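PDB 7OL1: L-threonine 3-dehydrogenase, which probably catalyses the NAD-dependent oxidation of the C3 hydroxyl of L-threonine. Local coordinates for residues N149-P152 / Q153-Q157; P63-S67 / G68-I72. One frame throughout, in Å; residues are numbered along the deposited sequence.

Overall arrangement
The two contacts are local contacts at opposite sides of one subunit, their centres about 38 Å apart and their nearest atoms about 29 Å. Contact 2 comes first along the chain: residues 63-72 close the loop that follows strand 51-55 and lead into strand 69-72, the parallel neighbour of strand 51-55. Contact 1, residues 149-157, belongs to the long loop between strand 132-138 and helix 162-181. All these strands belong to one mixed, mainly parallel sheet of the Rossmann type, and strands 92-95 and 132-138 of that sheet come between the two along the chain. Contact 2 lies at the edge of the sheet, where Val-64 touches Leu-31 of the glycine-rich turn, whereas contact 1 also reaches the second subunit.

Contact 1: N149-P152 / Q153-Q157; sequences NMTP and QDTLQ
Thr-151 and Thr-155 meet through their methyl groups, a small example of how a loop can bend so that two apolar branches face one another. CG2 of Thr-151 lies 3.9 Å from CG2 of Thr-155, and the two side chains cross at about a right angle. The methyl of Thr-155 has a second neighbour across the bend, since its CG2 is 3.5 Å from the carbonyl O of Pro-152. The contact is completed by Pro-152, whose ring carbon CB faces the backbone O of Asp-154 at 3.3 Å, while its CB stands 4.2 Å from CB of Thr-155. Everything here is van der Waals packing.

The torsions sort polar from apolar branches. In Thr-151, CG2 extends away from the backbone N toward the residues that follow, and OG1 (chi1 -54°) is turned beside that N, where it bonds to the carbonyl O of Pro-147. In Thr-155 the hydroxyl takes the extended position instead (chi1 -178°), with the methyl set between the backbone N and the carbonyl carbon and so brought over the Pro-152 carbonyl.

A second shell of hydrogen bonds surrounds the bend. The buried side-chain amide of Gln-153 is satisfied at both ends, OE1 accepting from N of Asn-261 and NE2 donating to O of Ala-259, while its backbone O takes a bond from Arg-189; Asp-154 OD2 pairs with NE2 of His-256. Beyond it, Gln-157 OE1 binds Arg-158 of the second subunit, whose Leu-156 packs on Asp-154.

The bend thus sits in the loop between strand 132-138 and helix 162-181, tied through Arg-189 to strand 184-194, through Asn-261 to strand 260-261, and by backbone bonds of Thr-151 to the segment around Ser-303, ahead of helix 307-313.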
loop_
_atom_site.group_PDB
_atom_site.type_symbol
_atom_site.label_atom_id
_atom_site.label_comp_id
_atom_site.label_asym_id
_atom_site.label_seq_id
_atom_site.Cartn_x
_atom_site.Cartn_y
_atom_site.Cartn_z
ATOM N N ASN A 149 16.336 14.739 -1.859
ATOM C CA ASN A 149 17.751 14.893 -1.416
ATOM C C ASN A 149 17.874 14.440 0.038
ATOM O O ASN A 149 17.130 14.962 0.902
ATOM C CB ASN A 149 18.231 16.332 -1.652
ATOM C CG ASN A 149 18.322 16.681 -3.127
ATOM O OD1 ASN A 149 17.465 17.382 -3.665
ATOM N ND2 ASN A 149 19.325 16.146 -3.803
ATOM N N MET A 150 18.762 13.485 0.302
ATOM C CA MET A 150 18.793 12.740 1.594
ATOM C C MET A 150 17.363 12.390 2.006
ATOM O O MET A 150 16.882 12.870 3.076
ATOM C CB MET A 150 19.473 13.549 2.698
ATOM C CG MET A 150 20.962 13.402 2.635
ATOM S SD MET A 150 21.535 11.846 3.352
ATOM C CE MET A 150 22.823 11.557 2.142
ATOM N N THR A 151 16.700 11.616 1.146
ATOM C CA THR A 151 15.312 11.156 1.374
ATOM C C THR A 151 15.328 10.370 2.668
ATOM O O THR A 151 16.086 9.422 2.810
ATOM C CB THR A 151 14.754 10.324 0.220
ATOM O OG1 THR A 151 14.909 11.103 -0.964
ATOM C CG2 THR A 151 13.300 9.968 0.416
ATOM N N PRO A 152 14.538 10.783 3.667
ATOM C CA PRO A 152 14.453 10.039 4.918
ATOM C C PRO A 152 13.983 8.592 4.745
ATOM O O PRO A 152 13.429 8.283 3.729
ATOM C CB PRO A 152 13.351 10.772 5.679
ATOM C CG PRO A 152 13.373 12.163 5.090
ATOM C CD PRO A 152 13.656 11.957 3.625
ATOM N N GLN A 153 14.173 7.798 5.794
ATOM C CA GLN A 153 13.720 6.395 5.935
ATOM C C GLN A 153 12.193 6.391 5.973
ATOM O O GLN A 153 11.589 5.645 5.166
ATOM C CB GLN A 153 14.364 5.778 7.184
ATOM C CG GLN A 153 13.871 4.384 7.555
ATOM C CD GLN A 153 13.905 3.482 6.354
ATOM O OE1 GLN A 153 14.943 3.294 5.730
ATOM N NE2 GLN A 153 12.730 3.023 5.972
ATOM N N ASP A 154 11.593 7.159 6.881
ATOM C CA ASP A 154 10.112 7.303 6.976
ATOM C C ASP A 154 9.728 8.601 6.271
ATOM O O ASP A 154 10.338 9.613 6.573
ATOM C CB ASP A 154 9.607 7.227 8.416
ATOM C CG ASP A 154 10.127 6.016 9.168
ATOM O OD1 ASP A 154 10.125 4.918 8.585
ATOM O OD2 ASP A 154 10.525 6.182 10.329
ATOM N N THR A 155 8.819 8.549 5.299
ATOM C CA THR A 155 8.435 9.730 4.497
ATOM C C THR A 155 7.245 9.374 3.614
ATOM O O THR A 155 6.625 8.377 3.839
ATOM C CB THR A 155 9.634 10.298 3.718
ATOM O OG1 THR A 155 9.227 11.468 2.989
ATOM C CG2 THR A 155 10.259 9.298 2.772
ATOM N N LEU A 156 6.958 10.232 2.663
ATOM C CA LEU A 156 5.761 10.204 1.816
ATOM C C LEU A 156 6.064 9.181 0.717
ATOM O O LEU A 156 7.143 9.315 0.073
ATOM C CB LEU A 156 5.550 11.643 1.329
ATOM C CG LEU A 156 4.275 11.930 0.552
ATOM C CD1 LEU A 156 3.547 13.107 1.165
ATOM C CD2 LEU A 156 4.560 12.174 -0.935
ATOM N N GLN A 157 5.180 8.171 0.595
ATOM C CA GLN A 157 5.224 7.045 -0.378
ATOM C C GLN A 157 3.889 7.005 -1.131
ATOM O O GLN A 157 2.898 6.324 -0.636
ATOM C CB GLN A 157 5.506 5.729 0.357
ATOM C CG GLN A 157 6.911 5.651 0.944
ATOM C CD GLN A 157 7.131 4.415 1.780
ATOM O OE1 GLN A 157 6.601 4.274 2.889
ATOM N NE2 GLN A 157 7.960 3.523 1.264
#

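Contact 2: P63-S67 / G68-I72; sequences PVCES and GIFEI
Cys-65 and Phe-70 form a sulfur-aromatic contact, which illustrates how a loop can pack against the strand that follows it. The thiol sulfur lies over one face of the ring, 4.1 Å from SG of Cys-65 to the ring centroid of Phe-70 and only 14° off the ring normal. It is shifted a little toward the rim, so that its closest ring atom is CE1, 4.0 Å from SG. The ring gets there because CG of Phe-70 extends away from the backbone N (chi1 180°), with the ring standing roughly perpendicular to the plane through CA, CB and CG (chi2 86°) and presenting its face to the loop.

Apolar packing adds a looser contact. CG1 of Val-64 comes to 4.4 Å from CD1 of Phe-70, approaching obliquely. Val-64 is buried: it also packs on Ala-53 of strand 51-55, Thr-39 of helix 33-46 and Leu-31.

Leu-31 belongs to the glycine-rich turn after strand 25-28, whose TGxxGxxG sequence is the dinucleotide-binding signature of extended short-chain dehydrogenases. Residues 63-67 thus belong to the connection from strand 51-55 to its parallel neighbour 69-72, in the Rossmann half of the fold, with Phe-70 on the latter strand.

Backbone hydrogen bonding sets the shape of the loop. Residues 63-66 make a type I beta turn, closed by a 3.1 Å bond from N of Glu-66 to O of Pro-63, and this turn places Val-64 and Cys-65 in its two corner positions, from which both side chains reach the ring.

Polar contacts link the loop to its surroundings. The hydroxyl OG of Ser-67 is bonded to OE2 of Glu-48, just beyond helix 33-46, and O of Val-64 accepts a hydrogen bond from NH1 of Arg-43 on that helix.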
loop_
_atom_site.group_PDB
_atom_site.type_symbol
_atom_site.label_atom_id
_atom_site.label_comp_id
_atom_site.label_asym_id
_atom_site.label_seq_id
_atom_site.Cartn_x
_atom_site.Cartn_y
_atom_site.Cartn_z
ATOM N N PRO A 63 23.924 -19.904 -15.349
ATOM C CA PRO A 63 24.785 -20.653 -14.431
ATOM C C PRO A 63 23.974 -21.455 -13.404
ATOM O O PRO A 63 24.238 -22.631 -13.240
ATOM C CB PRO A 63 25.629 -19.584 -13.706
ATOM C CG PRO A 63 25.100 -18.232 -14.205
ATOM C CD PRO A 63 24.384 -18.513 -15.514
ATOM N N VAL A 64 22.991 -20.792 -12.789
ATOM C CA VAL A 64 22.178 -21.308 -11.647
ATOM C C VAL A 64 21.722 -22.725 -11.979
ATOM O O VAL A 64 22.085 -23.653 -11.229
ATOM C CB VAL A 64 20.940 -20.436 -11.361
ATOM C CG1 VAL A 64 20.123 -21.032 -10.236
ATOM C CG2 VAL A 64 21.281 -18.990 -11.054
ATOM N N CYS A 65 20.975 -22.834 -13.087
ATOM C CA CYS A 65 20.179 -24.008 -13.538
ATOM C C CYS A 65 21.048 -25.254 -13.709
ATOM O O CYS A 65 20.468 -26.350 -13.725
ATOM C CB CYS A 65 19.499 -23.726 -14.869
ATOM S SG CYS A 65 17.885 -22.948 -14.649
ATOM N N GLU A 66 22.366 -25.090 -13.845
ATOM C CA GLU A 66 23.297 -26.179 -14.225
ATOM C C GLU A 66 24.471 -26.181 -13.238
ATOM O O GLU A 66 25.562 -25.738 -13.622
ATOM C CB GLU A 66 23.669 -25.955 -15.697
ATOM C CG GLU A 66 22.562 -25.256 -16.499
ATOM C CD GLU A 66 22.523 -25.465 -18.007
ATOM O OE1 GLU A 66 23.039 -26.502 -18.482
ATOM O OE2 GLU A 66 21.950 -24.593 -18.702
ATOM N N SER A 67 24.243 -26.620 -11.995
ATOM C CA SER A 67 25.238 -26.534 -10.894
ATOM C C SER A 67 24.729 -27.112 -9.564
ATOM O O SER A 67 25.554 -27.759 -8.907
ATOM C CB SER A 67 25.681 -25.117 -10.676
ATOM O OG SER A 67 26.844 -25.084 -9.858
ATOM N N GLY A 68 23.486 -26.855 -9.120
ATOM C CA GLY A 68 23.054 -27.309 -7.776
ATOM C C GLY A 68 21.601 -27.756 -7.702
ATOM O O GLY A 68 21.140 -28.419 -8.656
ATOM N N ILE A 69 20.907 -27.424 -6.600
ATOM C CA ILE A 69 19.441 -27.667 -6.430
ATOM C C ILE A 69 18.638 -26.543 -7.083
ATOM O O ILE A 69 18.898 -25.382 -6.757
ATOM C CB ILE A 69 19.049 -27.794 -4.955
ATOM C CG1 ILE A 69 19.998 -28.722 -4.192
ATOM C CG2 ILE A 69 17.590 -28.224 -4.839
ATOM C CD1 ILE A 69 19.583 -29.013 -2.727
ATOM N N PHE A 70 17.668 -26.902 -7.925
ATOM C CA PHE A 70 16.755 -25.983 -8.655
ATOM C C PHE A 70 15.368 -26.606 -8.764
ATOM O O PHE A 70 15.255 -27.775 -9.091
ATOM C CB PHE A 70 17.225 -25.687 -10.072
ATOM C CG PHE A 70 16.312 -24.758 -10.824
ATOM C CD1 PHE A 70 16.458 -23.385 -10.713
ATOM C CD2 PHE A 70 15.301 -25.244 -11.639
ATOM C CE1 PHE A 70 15.619 -22.525 -11.407
ATOM C CE2 PHE A 70 14.466 -24.383 -12.338
ATOM C CZ PHE A 70 14.624 -23.023 -12.217
ATOM N N GLU A 71 14.341 -25.795 -8.564
ATOM C CA GLU A 71 12.927 -26.208 -8.500
ATOM C C GLU A 71 12.066 -25.184 -9.238
ATOM O O GLU A 71 12.077 -24.025 -8.875
ATOM C CB GLU A 71 12.531 -26.311 -7.037
ATOM C CG GLU A 71 13.223 -27.467 -6.340
ATOM C CD GLU A 71 12.507 -28.806 -6.436
ATOM O OE1 GLU A 71 12.647 -29.577 -5.471
ATOM O OE2 GLU A 71 11.792 -29.062 -7.455
ATOM N N ILE A 72 11.359 -25.611 -10.262
ATOM C CA ILE A 72 10.233 -24.835 -10.837
ATOM C C ILE A 72 9.229 -24.545 -9.727
ATOM O O ILE A 72 8.730 -25.513 -9.067
ATOM C CB ILE A 72 9.552 -25.584 -11.991
ATOM C CG1 ILE A 72 10.539 -25.970 -13.097
ATOM C CG2 ILE A 72 8.385 -24.764 -12.511
ATOM C CD1 ILE A 72 11.173 -24.793 -13.802
#